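PDB 5NRM: endoglucanase from Acetivibrio cellulolyticus, which probably hydrolyses cellulose as part of a cellulosomal scaffoldin, of which this chain is a cohesin domain that binds the dockerin of the enzyme Cel5. Local coordinates for residues F3-D8 against P119-S124; V62-N67 against G92-L97; I66-E69 against K73-V76; V76-Y81 against G86-D91. One frame throughout, in Å; residues are numbered along the deposited sequence.

How the interactions relate
All four contacts belong to one cohesin domain. Interactions 1, 2 and 4 are buried, largely apolar contacts in which a phenylalanine ring meets another ring or a methyl group; interaction 3 is partly buried, built on backbone hydrogen bonds with charged side chains toward its end. Interactions 2 and 3 share Ile66 and Asn67 on strand 64-70, and Phe94 of the former packs on Val76 of the latter. Interactions 3 and 4 follow each other along strand 73-79 and share Val76, yet their centres lie about 17 Å apart. Interaction 1, which closes the longest loop, touches interaction 4 through Ser124 and Tyr87. Interaction 4 adds a buried carboxylate, Asp80, bonded across the contact to Gly86 N.

Interaction 1: F3-D8 against P119-S124; sequences FNLSID and PTFGDS
Phe3 brings one edge of its ring, at CE2 and CZ, against the face of Phe121, a T-shaped (edge-to-face) pair. The centroids are 5.1 Å apart and the planes stand at 87° to each other. Phe3 CE2 comes to 3.7 Å from Phe121 CG, so the edge sits toward the rim of the Phe121 ring and not over its centre. Leu5 reaches the same ring from another direction: its CD2 methyl lies near the ring plane, at the edge, 3.9 Å from Phe121 CZ. That methyl also touches the proline ring, with Leu5 CD2 4.1 Å from Pro119 CB.

Phe3 and Leu5, two residues apart, extend from the same side of their segment, while Asn4 between them points away. Phe121 has its CG beside the backbone N (chi1 -64°), a rotation that turns the face of its ring to the edge of Phe3. Further out, Phe3 also rests on Val129 and Ala131, Leu5 on Ile115, and Phe121 on Ala35. Backbone bonds from Leu5 to Lys132 and Thr134, and from Asn4 to Ser25, fix strand 4-12 between strands 132-140 and 17-25. Strand 118-122 pairs instead with strand 34-41, and its Thr120 packs on Asn12 of the dockerin chain.

The contact thus joins the two layers of the cohesin beta sandwich through side chains alone. Large, flat, rigid rings and a branched aliphatic chain suit a buried interface between two sheets, since aromatic C-H groups with a slight positive charge meet a pi cloud and the remaining cohesion is dispersion between apolar surfaces.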
loop_
_atom_site.group_PDB
_atom_site.type_symbol
_atom_site.label_atom_id
_atom_site.label_comp_id
_atom_site.label_asym_id
_atom_site.label_seq_id
_atom_site.Cartn_x
_atom_site.Cartn_y
_atom_site.Cartn_z
ATOM N N PHE A 3 7.275 8.433 13.065
ATOM C CA PHE A 3 6.346 7.991 12.035
ATOM C C PHE A 3 5.863 6.570 12.346
ATOM O O PHE A 3 6.668 5.656 12.563
ATOM C CB PHE A 3 7.003 8.032 10.677
ATOM C CG PHE A 3 6.126 7.609 9.517
ATOM C CD1 PHE A 3 4.914 8.231 9.276
ATOM C CD2 PHE A 3 6.532 6.662 8.642
ATOM C CE1 PHE A 3 4.139 7.868 8.196
ATOM C CE2 PHE A 3 5.806 6.307 7.561
ATOM C CZ PHE A 3 4.535 6.853 7.361
ATOM N N ASN A 4 4.540 6.372 12.327
ATOM C CA ASN A 4 3.876 5.129 12.751
ATOM C C ASN A 4 2.842 4.699 11.741
ATOM O O ASN A 4 2.078 5.526 11.258
ATOM C CB ASN A 4 3.137 5.326 14.083
ATOM C CG ASN A 4 4.073 5.332 15.273
ATOM O OD1 ASN A 4 4.293 4.301 15.901
ATOM N ND2 ASN A 4 4.695 6.471 15.539
ATOM N N LEU A 5 2.880 3.429 11.423
ATOM C CA LEU A 5 1.822 2.714 10.694
ATOM C C LEU A 5 1.157 1.787 11.685
ATOM O O LEU A 5 1.798 0.883 12.234
ATOM C CB LEU A 5 2.476 1.939 9.550
ATOM C CG LEU A 5 1.636 0.894 8.843
ATOM C CD1 LEU A 5 0.354 1.551 8.247
ATOM C CD2 LEU A 5 2.354 0.060 7.783
ATOM N N SER A 6 -0.149 1.970 11.925
ATOM C CA SER A 6 -0.863 1.196 12.906
ATOM C C SER A 6 -2.190 0.703 12.414
ATOM O O SER A 6 -2.865 1.307 11.548
ATOM C CB SER A 6 -1.056 1.970 14.188
ATOM O OG SER A 6 -1.896 3.105 13.991
ATOM N N ILE A 7 -2.577 -0.428 12.942
ATOM C CA ILE A 7 -3.891 -0.994 12.667
ATOM C C ILE A 7 -4.652 -0.996 13.960
ATOM O O ILE A 7 -4.141 -1.399 14.988
ATOM C CB ILE A 7 -3.789 -2.435 12.109
ATOM C CG1 ILE A 7 -2.857 -2.412 10.910
ATOM C CG2 ILE A 7 -5.204 -2.991 11.853
ATOM C CD1 ILE A 7 -2.630 -3.774 10.299
ATOM N N ASP A 8 -5.839 -0.419 13.928
ATOM C CA ASP A 8 -6.690 -0.383 15.120
ATOM C C ASP A 8 -7.056 -1.784 15.618
ATOM O O ASP A 8 -7.116 -2.772 14.876
ATOM C CB ASP A 8 -7.985 0.404 14.920
ATOM C CG ASP A 8 -7.797 1.937 14.857
ATOM O OD1 ASP A 8 -6.666 2.481 14.992
ATOM O OD2 ASP A 8 -8.866 2.573 14.653
ATOM N N PRO A 119 7.080 -2.775 4.840
ATOM C CA PRO A 119 6.335 -1.691 4.265
ATOM C C PRO A 119 7.274 -0.601 3.753
ATOM O O PRO A 119 8.387 -0.424 4.284
ATOM C CB PRO A 119 5.502 -1.201 5.432
ATOM C CG PRO A 119 6.259 -1.480 6.632
ATOM C CD PRO A 119 7.152 -2.650 6.332
ATOM N N THR A 120 6.872 0.035 2.660
ATOM C CA THR A 120 7.601 1.158 2.147
ATOM C C THR A 120 6.761 2.430 2.042
ATOM O O THR A 120 5.633 2.385 1.580
ATOM C CB THR A 120 8.224 0.853 0.784
ATOM O OG1 THR A 120 9.113 -0.269 0.927
ATOM C CG2 THR A 120 8.986 2.080 0.187
ATOM N N PHE A 121 7.322 3.517 2.577
ATOM C CA PHE A 121 6.771 4.875 2.432
ATOM C C PHE A 121 7.812 5.792 1.918
ATOM O O PHE A 121 9.006 5.714 2.331
ATOM C CB PHE A 121 6.300 5.384 3.795
ATOM C CG PHE A 121 5.179 4.589 4.344
ATOM C CD1 PHE A 121 3.857 4.898 4.061
ATOM C CD2 PHE A 121 5.453 3.508 5.164
ATOM C CE1 PHE A 121 2.838 4.120 4.565
ATOM C CE2 PHE A 121 4.425 2.729 5.683
ATOM C CZ PHE A 121 3.124 3.043 5.383
ATOM N N GLY A 122 7.428 6.568 0.925
ATOM C CA GLY A 122 8.300 7.607 0.436
ATOM C C GLY A 122 7.747 8.954 0.672
ATOM O O GLY A 122 6.531 9.151 0.460
ATOM N N ASP A 123 8.594 9.879 1.119
ATOM C CA ASP A 123 8.155 11.265 1.260
ATOM C C ASP A 123 8.061 12.009 -0.070
ATOM O O ASP A 123 8.223 11.398 -1.125
ATOM C CB ASP A 123 8.914 11.955 2.367
ATOM C CG ASP A 123 10.322 12.355 1.964
ATOM O OD1 ASP A 123 10.741 12.259 0.782
ATOM O OD2 ASP A 123 11.048 12.791 2.898
ATOM N N SER A 124 7.829 13.338 -0.034
ATOM C CA SER A 124 7.586 14.075 -1.288
ATOM C C SER A 124 8.910 14.228 -2.113
ATOM O O SER A 124 8.824 14.640 -3.281
ATOM C CB SER A 124 6.940 15.438 -1.025
ATOM O OG SER A 124 7.749 16.251 -0.196
#

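Interaction 2: V62-N67 against G92-L97; sequences VNFGIN and GVFANL
Phe64 points the edge of its ring at the face of Phe94, forming a T-shaped (edge-to-face) pair that is tilted from the perpendicular. Their planes meet at 70° and their centroids are 5.5 Å apart. The touching atom is Phe64 CE1, which lies above the rim of the Phe94 ring, 3.9 Å from Phe94 CE2. The same carbon approaches the backbone, with Phe64 CE1 3.5 Å from Phe94 O, a contact that is oblique to the Phe64 ring. Next to it, Phe64 CZ meets the methyl of the following residue, Ala95 CB, at 4.0 Å; here the methyl lies at the ring edge. A small alanine leaves room for the broad ring to come this near the strand.

Both phenylalanines carry CG anti to the backbone N (chi1 -177° for Phe64), which stretches each ring out across the gap between backbones whose strand axes stay 9.6 Å apart at their closest. Further along, the tip of Ile66 meets the tip of Leu97 through their terminal methyls. The very short spacing there is doubtful, because Ile66 has a second conformer.

Phe94 and Ala95 form a classic beta bulge opposite Val22 of strand 17-25, an irregularity that lets two successive residues take part in the same contact. Phe94 is packed further by Val76 and Phe78 of strand 73-79, and by Ile88 and Val57 from loops. Strand 64-70, which follows the short helix 60-63 and pairs with strand 73-79, is thereby packed across the sandwich interior onto strand 92-101, itself flanked by strands 17-25 and 46-53.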
loop_
_atom_site.group_PDB
_atom_site.type_symbol
_atom_site.label_atom_id
_atom_site.label_comp_id
_atom_site.label_asym_id
_atom_site.label_seq_id
_atom_site.Cartn_x
_atom_site.Cartn_y
_atom_site.Cartn_z
ATOM N N VAL A 62 -7.774 8.042 -8.190
ATOM C CA VAL A 62 -6.551 7.902 -8.972
ATOM C C VAL A 62 -5.392 7.267 -8.213
ATOM O O VAL A 62 -4.684 6.429 -8.754
ATOM C CB VAL A 62 -6.163 9.263 -9.498
ATOM C CG1 VAL A 62 -4.816 9.252 -10.228
ATOM C CG2 VAL A 62 -7.259 9.845 -10.364
ATOM N N ASN A 63 -5.201 7.696 -6.975
ATOM C CA ASN A 63 -3.919 7.481 -6.291
ATOM C C ASN A 63 -3.849 6.246 -5.477
ATOM O O ASN A 63 -2.755 5.843 -5.083
ATOM C CB ASN A 63 -3.680 8.644 -5.335
ATOM C CG ASN A 63 -3.359 9.965 -6.046
ATOM O OD1 ASN A 63 -3.090 10.003 -7.259
ATOM N ND2 ASN A 63 -3.288 11.008 -5.271
ATOM N N PHE A 64 -4.974 5.630 -5.157
ATOM C CA PHE A 64 -5.015 4.593 -4.135
ATOM C C PHE A 64 -5.603 3.311 -4.606
ATOM O O PHE A 64 -6.701 3.312 -5.239
ATOM C CB PHE A 64 -5.856 5.150 -2.971
ATOM C CG PHE A 64 -5.959 4.236 -1.762
ATOM C CD1 PHE A 64 -5.102 4.371 -0.653
ATOM C CD2 PHE A 64 -7.017 3.301 -1.679
ATOM C CE1 PHE A 64 -5.251 3.560 0.448
ATOM C CE2 PHE A 64 -7.127 2.477 -0.554
ATOM C CZ PHE A 64 -6.252 2.617 0.473
ATOM N N GLY A 65 -5.032 2.212 -4.206
ATOM C CA GLY A 65 -5.632 0.927 -4.460
ATOM C C GLY A 65 -5.410 -0.067 -3.331
ATOM O O GLY A 65 -4.364 -0.066 -2.669
ATOM N N ILE A 66 -6.361 -1.011 -3.191
ATOM C CA ILE A 66 -6.248 -2.144 -2.305
ATOM C C ILE A 66 -6.790 -3.363 -3.030
ATOM O O ILE A 66 -7.877 -3.285 -3.657
ATOM C CB ILE A 66 -6.930 -1.837 -0.936
ATOM C CG1 ILE A 66 -6.579 -2.914 0.092
ATOM C CG2 ILE A 66 -8.416 -1.579 -1.109
ATOM C CD1 ILE A 66 -6.847 -2.495 1.528
ATOM N N ASN A 67 -6.089 -4.481 -2.983
ATOM C CA ASN A 67 -6.528 -5.701 -3.653
ATOM C C ASN A 67 -6.350 -6.897 -2.735
ATOM O O ASN A 67 -5.349 -7.014 -2.028
ATOM C CB ASN A 67 -5.728 -5.894 -4.932
ATOM C CG ASN A 67 -6.116 -7.144 -5.683
ATOM O OD1 ASN A 67 -7.278 -7.309 -6.029
ATOM N ND2 ASN A 67 -5.176 -8.007 -5.928
ATOM N N GLY A 92 -3.878 10.400 10.296
ATOM C CA GLY A 92 -5.221 9.869 10.435
ATOM C C GLY A 92 -5.353 8.540 9.751
ATOM O O GLY A 92 -4.394 7.788 9.585
ATOM N N VAL A 93 -6.577 8.247 9.338
ATOM C CA VAL A 93 -6.926 7.001 8.747
ATOM C C VAL A 93 -6.480 7.039 7.288
ATOM O O VAL A 93 -6.864 7.894 6.489
ATOM C CB VAL A 93 -8.471 6.689 8.869
ATOM C CG1 VAL A 93 -8.750 5.373 8.210
ATOM C CG2 VAL A 93 -8.878 6.627 10.302
ATOM N N PHE A 94 -5.680 6.044 6.970
ATOM C CA PHE A 94 -5.170 5.800 5.609
ATOM C C PHE A 94 -5.981 4.787 4.811
ATOM O O PHE A 94 -6.113 4.905 3.600
ATOM C CB PHE A 94 -3.691 5.301 5.734
ATOM C CG PHE A 94 -3.022 4.997 4.398
ATOM C CD1 PHE A 94 -2.555 6.031 3.577
ATOM C CD2 PHE A 94 -2.800 3.734 4.019
ATOM C CE1 PHE A 94 -1.909 5.694 2.395
ATOM C CE2 PHE A 94 -2.197 3.401 2.820
ATOM C CZ PHE A 94 -1.701 4.376 2.033
ATOM N N ALA A 95 -6.478 3.737 5.455
ATOM C CA ALA A 95 -7.364 2.751 4.805
ATOM C C ALA A 95 -8.397 2.282 5.792
ATOM O O ALA A 95 -8.088 2.116 6.982
ATOM C CB ALA A 95 -6.595 1.560 4.285
ATOM N N ASN A 96 -9.598 2.009 5.298
ATOM C CA ASN A 96 -10.680 1.320 6.070
ATOM C C ASN A 96 -10.893 -0.044 5.453
ATOM O O ASN A 96 -11.280 -0.099 4.266
ATOM C CB ASN A 96 -11.948 2.176 6.022
ATOM C CG ASN A 96 -11.759 3.479 6.790
ATOM O OD1 ASN A 96 -11.834 4.628 6.184
ATOM N ND2 ASN A 96 -11.527 3.354 8.061
ATOM N N LEU A 97 -10.699 -1.097 6.238
ATOM C CA LEU A 97 -10.825 -2.428 5.774
ATOM C C LEU A 97 -12.198 -2.921 6.244
ATOM O O LEU A 97 -12.455 -2.949 7.433
ATOM C CB LEU A 97 -9.689 -3.271 6.306
ATOM C CG LEU A 97 -8.270 -2.773 6.026
ATOM C CD1 LEU A 97 -7.296 -3.762 6.712
ATOM C CD2 LEU A 97 -8.019 -2.594 4.522
#

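Interaction 3: I66-E69 against K73-V76; sequences INKE and KLKV
Asn67 and Lys75 form an antiparallel hydrogen-bonded pair, with Asn67 N to Lys75 O and Lys75 N to Asn67 O both 2.9 Å long and nearly straight. One step on, Glu69 N donates to Lys73 O over 2.8 Å, and that bond is more bent, 137° at the hydrogen. Ile66 with Val76 and Lys68 with Leu74 are the intervening non-hydrogen-bonded pairs. The strands run at 151°, the twist expected of a beta hairpin, here made by strands 64-70 and 73-79.

On the face carrying Ile66, Leu74 and Val76 the contacts are apolar. In the conformers described, Ile66 and Val76 lie side by side, Ile66 CD1 3.6 Å from Val76 CG2, and Leu74 CD2 packs against Lys68 CB at 3.8 Å. The lysine's alkyl chain supplies this contact, while its NZ reaches out to Asp71.

Beyond the pair Asn67 and Lys75, whose side chains share the opposite face, Glu69 lies alongside Lys73, both chains extended, and a salt bridge joins Glu69 OE2 to Lys73 NZ at 3.0 Å. The nitrogen comes from above the carboxylate plane, 44° out of it. Lys75, in the conformer described, is bent at its second and third torsions, which folds its methylenes back toward Glu69 OE1. A water donates to that oxygen at 2.6 Å and accepts from Lys75 NZ, which is also bonded to Thr38.

Asn67 ND2 bonds Leu60 O of the dockerin chain, and Glu69 and Lys75 pack on that chain too. One face is therefore oily and turned to the sandwich interior; the other is polar, its opposite charges probably steadying one another where the partner docks.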
loop_
_atom_site.group_PDB
_atom_site.type_symbol
_atom_site.label_atom_id
_atom_site.label_comp_id
_atom_site.label_asym_id
_atom_site.label_seq_id
_atom_site.Cartn_x
_atom_site.Cartn_y
_atom_site.Cartn_z
ATOM N N ILE A 66 -6.361 -1.011 -3.191
ATOM C CA ILE A 66 -6.248 -2.144 -2.305
ATOM C C ILE A 66 -6.790 -3.363 -3.030
ATOM O O ILE A 66 -7.877 -3.285 -3.657
ATOM C CB ILE A 66 -6.930 -1.837 -0.936
ATOM C CG1 ILE A 66 -6.579 -2.914 0.092
ATOM C CG2 ILE A 66 -8.416 -1.579 -1.109
ATOM C CD1 ILE A 66 -6.847 -2.495 1.528
ATOM N N ASN A 67 -6.089 -4.481 -2.983
ATOM C CA ASN A 67 -6.528 -5.701 -3.653
ATOM C C ASN A 67 -6.350 -6.897 -2.735
ATOM O O ASN A 67 -5.349 -7.014 -2.028
ATOM C CB ASN A 67 -5.728 -5.894 -4.932
ATOM C CG ASN A 67 -6.116 -7.144 -5.683
ATOM O OD1 ASN A 67 -7.278 -7.309 -6.029
ATOM N ND2 ASN A 67 -5.176 -8.007 -5.928
ATOM N N LYS A 68 -7.345 -7.779 -2.711
ATOM C CA LYS A 68 -7.184 -9.059 -2.027
ATOM C C LYS A 68 -6.396 -9.980 -2.922
ATOM O O LYS A 68 -6.906 -10.453 -3.963
ATOM C CB LYS A 68 -8.553 -9.667 -1.696
ATOM C CG LYS A 68 -8.401 -11.018 -0.985
ATOM C CD LYS A 68 -9.750 -11.677 -0.711
ATOM C CE LYS A 68 -9.603 -13.102 -0.279
ATOM N NZ LYS A 68 -10.888 -13.793 -0.620
ATOM N N GLU A 69 -5.164 -10.271 -2.545
ATOM C CA GLU A 69 -4.318 -11.145 -3.380
ATOM C C GLU A 69 -4.766 -12.621 -3.208
ATOM O O GLU A 69 -4.833 -13.424 -4.167
ATOM C CB GLU A 69 -2.834 -10.987 -3.043
ATOM C CG GLU A 69 -1.946 -11.986 -3.763
ATOM C CD GLU A 69 -0.486 -11.753 -3.446
ATOM O OE1 GLU A 69 -0.153 -10.593 -3.293
ATOM O OE2 GLU A 69 0.273 -12.746 -3.318
ATOM N N LYS A 73 -4.821 -12.116 2.744
ATOM C CA LYS A 73 -3.671 -11.318 2.265
ATOM C C LYS A 73 -4.139 -10.192 1.333
ATOM O O LYS A 73 -4.650 -10.470 0.213
ATOM C CB LYS A 73 -2.647 -12.184 1.556
ATOM C CG LYS A 73 -1.369 -11.396 1.200
ATOM C CD LYS A 73 -0.411 -12.260 0.389
ATOM C CE LYS A 73 0.870 -11.500 0.083
ATOM N NZ LYS A 73 1.778 -12.314 -0.781
ATOM N N LEU A 74 -3.941 -8.958 1.784
ATOM C CA LEU A 74 -4.237 -7.740 1.057
ATOM C C LEU A 74 -2.937 -7.028 0.671
ATOM O O LEU A 74 -1.974 -7.038 1.445
ATOM C CB LEU A 74 -5.093 -6.788 1.891
ATOM C CG LEU A 74 -6.339 -7.358 2.558
ATOM C CD1 LEU A 74 -7.025 -6.339 3.429
ATOM C CD2 LEU A 74 -7.301 -7.977 1.517
ATOM N N LYS A 75 -2.994 -6.366 -0.493
ATOM C CA LYS A 75 -1.906 -5.495 -0.956
ATOM C C LYS A 75 -2.465 -4.087 -1.027
ATOM O O LYS A 75 -3.588 -3.901 -1.555
ATOM C CB LYS A 75 -1.417 -5.963 -2.336
ATOM C CG LYS A 75 -1.115 -7.446 -2.446
ATOM C CD LYS A 75 0.023 -7.913 -1.563
ATOM C CE LYS A 75 1.322 -7.201 -1.866
ATOM N NZ LYS A 75 2.571 -7.894 -1.457
ATOM N N VAL A 76 -1.705 -3.109 -0.524
ATOM C CA VAL A 76 -2.143 -1.754 -0.416
ATOM C C VAL A 76 -1.154 -0.894 -1.183
ATOM O O VAL A 76 0.064 -1.120 -1.060
ATOM C CB VAL A 76 -2.261 -1.286 1.002
ATOM C CG1 VAL A 76 -2.840 0.126 1.068
ATOM C CG2 VAL A 76 -3.228 -2.226 1.773
HETATM O O HOH W 1 2.203 -9.625 -3.900
#

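Interaction 4: V76-Y81 against G86-D91; sequences VLFLDY and GYISTD
Gly86 opens the second segment by donating its backbone N-H to Asp80 OD2, 2.9 Å away. The bond is bent, 131° at the hydrogen, and the nitrogen stands above the carboxylate plane. The carboxylate lies right against this backbone, with Asp80 CG 3.3 Å from Gly86 CA, and a residue without a side chain suits such closeness. Asp80 OD2 also receives Ser84 N, and OD1 bonds Thr82 OG1, so one buried carboxylate gathers several loop donors; its negative charge is probably stabilised by them. Gly86 O faces the edge of the Phe78 ring, in its plane, 3.9 Å from Phe78 CZ, and is bonded to Thr58 OG1.

The CB of Tyr87 points away from residues 76-81, and its side chain packs on Ser33 and Ser124. Ile88 then returns to the contact. Its CD1 methyl sits over the centre of the Phe78 ring in a CH-pi contact, 3.6 Å from the centroid of that ring and 13° off the normal. CG1 is beside the backbone N (chi1 -64°), and the chain beyond is extended, which carries the methyl out over the ring; Ile88 CG1 itself is 3.6 Å from Phe78 CZ. The slender CG1-CD1 arm of isoleucine can approach the flat ring closely. The segment ends at Asp91, whose carboxylate accepts Gly26 N and Ile27 N.

Phe78 and Ile88 both rest on Phe94 of strand 92-101, and Phe78 also meets Ala35 of strand 34-41 and Asn63 of helix 60-63. Leu77 and Leu79, on the other side of strand 73-79, pack on the dockerin chain, while Tyr81 beyond them stacks edge-to-face with Phe52 of that chain.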
loop_
_atom_site.group_PDB
_atom_site.type_symbol
_atom_site.label_atom_id
_atom_site.label_comp_id
_atom_site.label_asym_id
_atom_site.label_seq_id
_atom_site.Cartn_x
_atom_site.Cartn_y
_atom_site.Cartn_z
ATOM N N VAL A 76 -1.705 -3.109 -0.524
ATOM C CA VAL A 76 -2.143 -1.754 -0.416
ATOM C C VAL A 76 -1.154 -0.894 -1.183
ATOM O O VAL A 76 0.064 -1.120 -1.060
ATOM C CB VAL A 76 -2.261 -1.286 1.002
ATOM C CG1 VAL A 76 -2.840 0.126 1.068
ATOM C CG2 VAL A 76 -3.228 -2.226 1.773
ATOM N N LEU A 77 -1.603 0.100 -1.966
ATOM C CA LEU A 77 -0.715 0.918 -2.754
ATOM C C LEU A 77 -1.248 2.355 -2.773
ATOM O O LEU A 77 -2.454 2.571 -3.048
ATOM C CB LEU A 77 -0.685 0.392 -4.208
ATOM C CG LEU A 77 0.191 1.198 -5.182
ATOM C CD1 LEU A 77 1.638 1.092 -4.842
ATOM C CD2 LEU A 77 0.013 0.583 -6.560
ATOM N N PHE A 78 -0.375 3.338 -2.643
ATOM C CA PHE A 78 -0.692 4.746 -2.807
ATOM C C PHE A 78 0.446 5.432 -3.583
ATOM O O PHE A 78 1.635 5.172 -3.328
ATOM C CB PHE A 78 -0.862 5.478 -1.448
ATOM C CG PHE A 78 -0.932 6.962 -1.545
ATOM C CD1 PHE A 78 -2.118 7.653 -1.960
ATOM C CD2 PHE A 78 0.193 7.714 -1.321
ATOM C CE1 PHE A 78 -2.124 9.017 -2.090
ATOM C CE2 PHE A 78 0.192 9.119 -1.427
ATOM C CZ PHE A 78 -0.960 9.777 -1.857
ATOM N N LEU A 79 0.093 6.352 -4.492
ATOM C CA LEU A 79 1.048 7.272 -5.065
ATOM C C LEU A 79 0.370 8.574 -5.386
ATOM O O LEU A 79 -0.752 8.564 -5.937
ATOM C CB LEU A 79 1.557 6.625 -6.392
ATOM C CG LEU A 79 2.565 7.485 -7.197
ATOM C CD1 LEU A 79 3.894 7.690 -6.453
ATOM C CD2 LEU A 79 2.799 6.923 -8.575
ATOM N N ASP A 80 1.043 9.668 -5.124
ATOM C CA ASP A 80 0.617 10.969 -5.657
ATOM C C ASP A 80 0.884 11.017 -7.123
ATOM O O ASP A 80 2.000 11.306 -7.508
ATOM C CB ASP A 80 1.329 12.140 -4.947
ATOM C CG ASP A 80 1.060 13.477 -5.588
ATOM O OD1 ASP A 80 0.096 13.528 -6.408
ATOM O OD2 ASP A 80 1.866 14.404 -5.342
ATOM N N TYR A 81 -0.106 10.680 -7.953
ATOM C CA TYR A 81 0.139 10.573 -9.406
ATOM C C TYR A 81 0.588 11.930 -9.954
ATOM O O TYR A 81 1.228 11.921 -11.012
ATOM C CB TYR A 81 -1.127 10.159 -10.155
ATOM C CG TYR A 81 -1.306 8.662 -10.290
ATOM C CD1 TYR A 81 -1.084 7.797 -9.213
ATOM C CD2 TYR A 81 -1.656 8.099 -11.477
ATOM C CE1 TYR A 81 -1.275 6.439 -9.335
ATOM C CE2 TYR A 81 -1.885 6.732 -11.592
ATOM C CZ TYR A 81 -1.672 5.905 -10.531
ATOM O OH TYR A 81 -1.856 4.535 -10.564
ATOM N N GLY A 86 0.313 16.631 -4.370
ATOM C CA GLY A 86 -0.718 15.669 -3.944
ATOM C C GLY A 86 -0.304 14.716 -2.849
ATOM O O GLY A 86 -0.853 13.621 -2.657
ATOM N N TYR A 87 0.801 15.018 -2.167
ATOM C CA TYR A 87 1.211 14.185 -1.057
ATOM C C TYR A 87 0.222 14.309 0.117
ATOM O O TYR A 87 -0.486 15.304 0.272
ATOM C CB TYR A 87 2.637 14.455 -0.573
ATOM C CG TYR A 87 2.998 15.875 -0.374
ATOM C CD1 TYR A 87 3.420 16.645 -1.451
ATOM C CD2 TYR A 87 2.850 16.479 0.852
ATOM C CE1 TYR A 87 3.742 17.992 -1.283
ATOM C CE2 TYR A 87 3.163 17.793 1.036
ATOM C CZ TYR A 87 3.592 18.546 -0.010
ATOM O OH TYR A 87 3.866 19.867 0.270
ATOM N N ILE A 88 0.234 13.250 0.926
ATOM C CA ILE A 88 -0.603 13.155 2.148
ATOM C C ILE A 88 0.137 13.926 3.189
ATOM O O ILE A 88 1.340 13.773 3.385
ATOM C CB ILE A 88 -0.818 11.689 2.580
ATOM C CG1 ILE A 88 -1.583 10.924 1.549
ATOM C CG2 ILE A 88 -1.426 11.659 3.979
ATOM C CD1 ILE A 88 -1.525 9.459 1.712
ATOM N N SER A 89 -0.554 14.831 3.883
ATOM C CA SER A 89 0.056 15.739 4.816
ATOM C C SER A 89 -0.456 15.609 6.283
ATOM O O SER A 89 0.212 16.045 7.248
ATOM C CB SER A 89 -0.264 17.172 4.359
ATOM O OG SER A 89 -1.709 17.294 4.174
ATOM N N THR A 90 -1.579 14.914 6.420
ATOM C CA THR A 90 -2.314 14.898 7.681
ATOM C C THR A 90 -2.370 13.489 8.223
ATOM O O THR A 90 -2.631 12.541 7.517
ATOM C CB THR A 90 -3.750 15.396 7.398
ATOM O OG1 THR A 90 -3.609 16.749 6.944
ATOM C CG2 THR A 90 -4.604 15.374 8.665
ATOM N N ASP A 91 -2.080 13.384 9.504
ATOM C CA ASP A 91 -2.191 12.135 10.191
ATOM C C ASP A 91 -3.658 11.709 10.294
ATOM O O ASP A 91 -4.552 12.553 10.452
ATOM C CB ASP A 91 -1.627 12.254 11.620
ATOM C CG ASP A 91 -0.109 12.441 11.692
ATOM O OD1 ASP A 91 0.506 12.229 10.665
ATOM O OD2 ASP A 91 0.408 12.738 12.856
#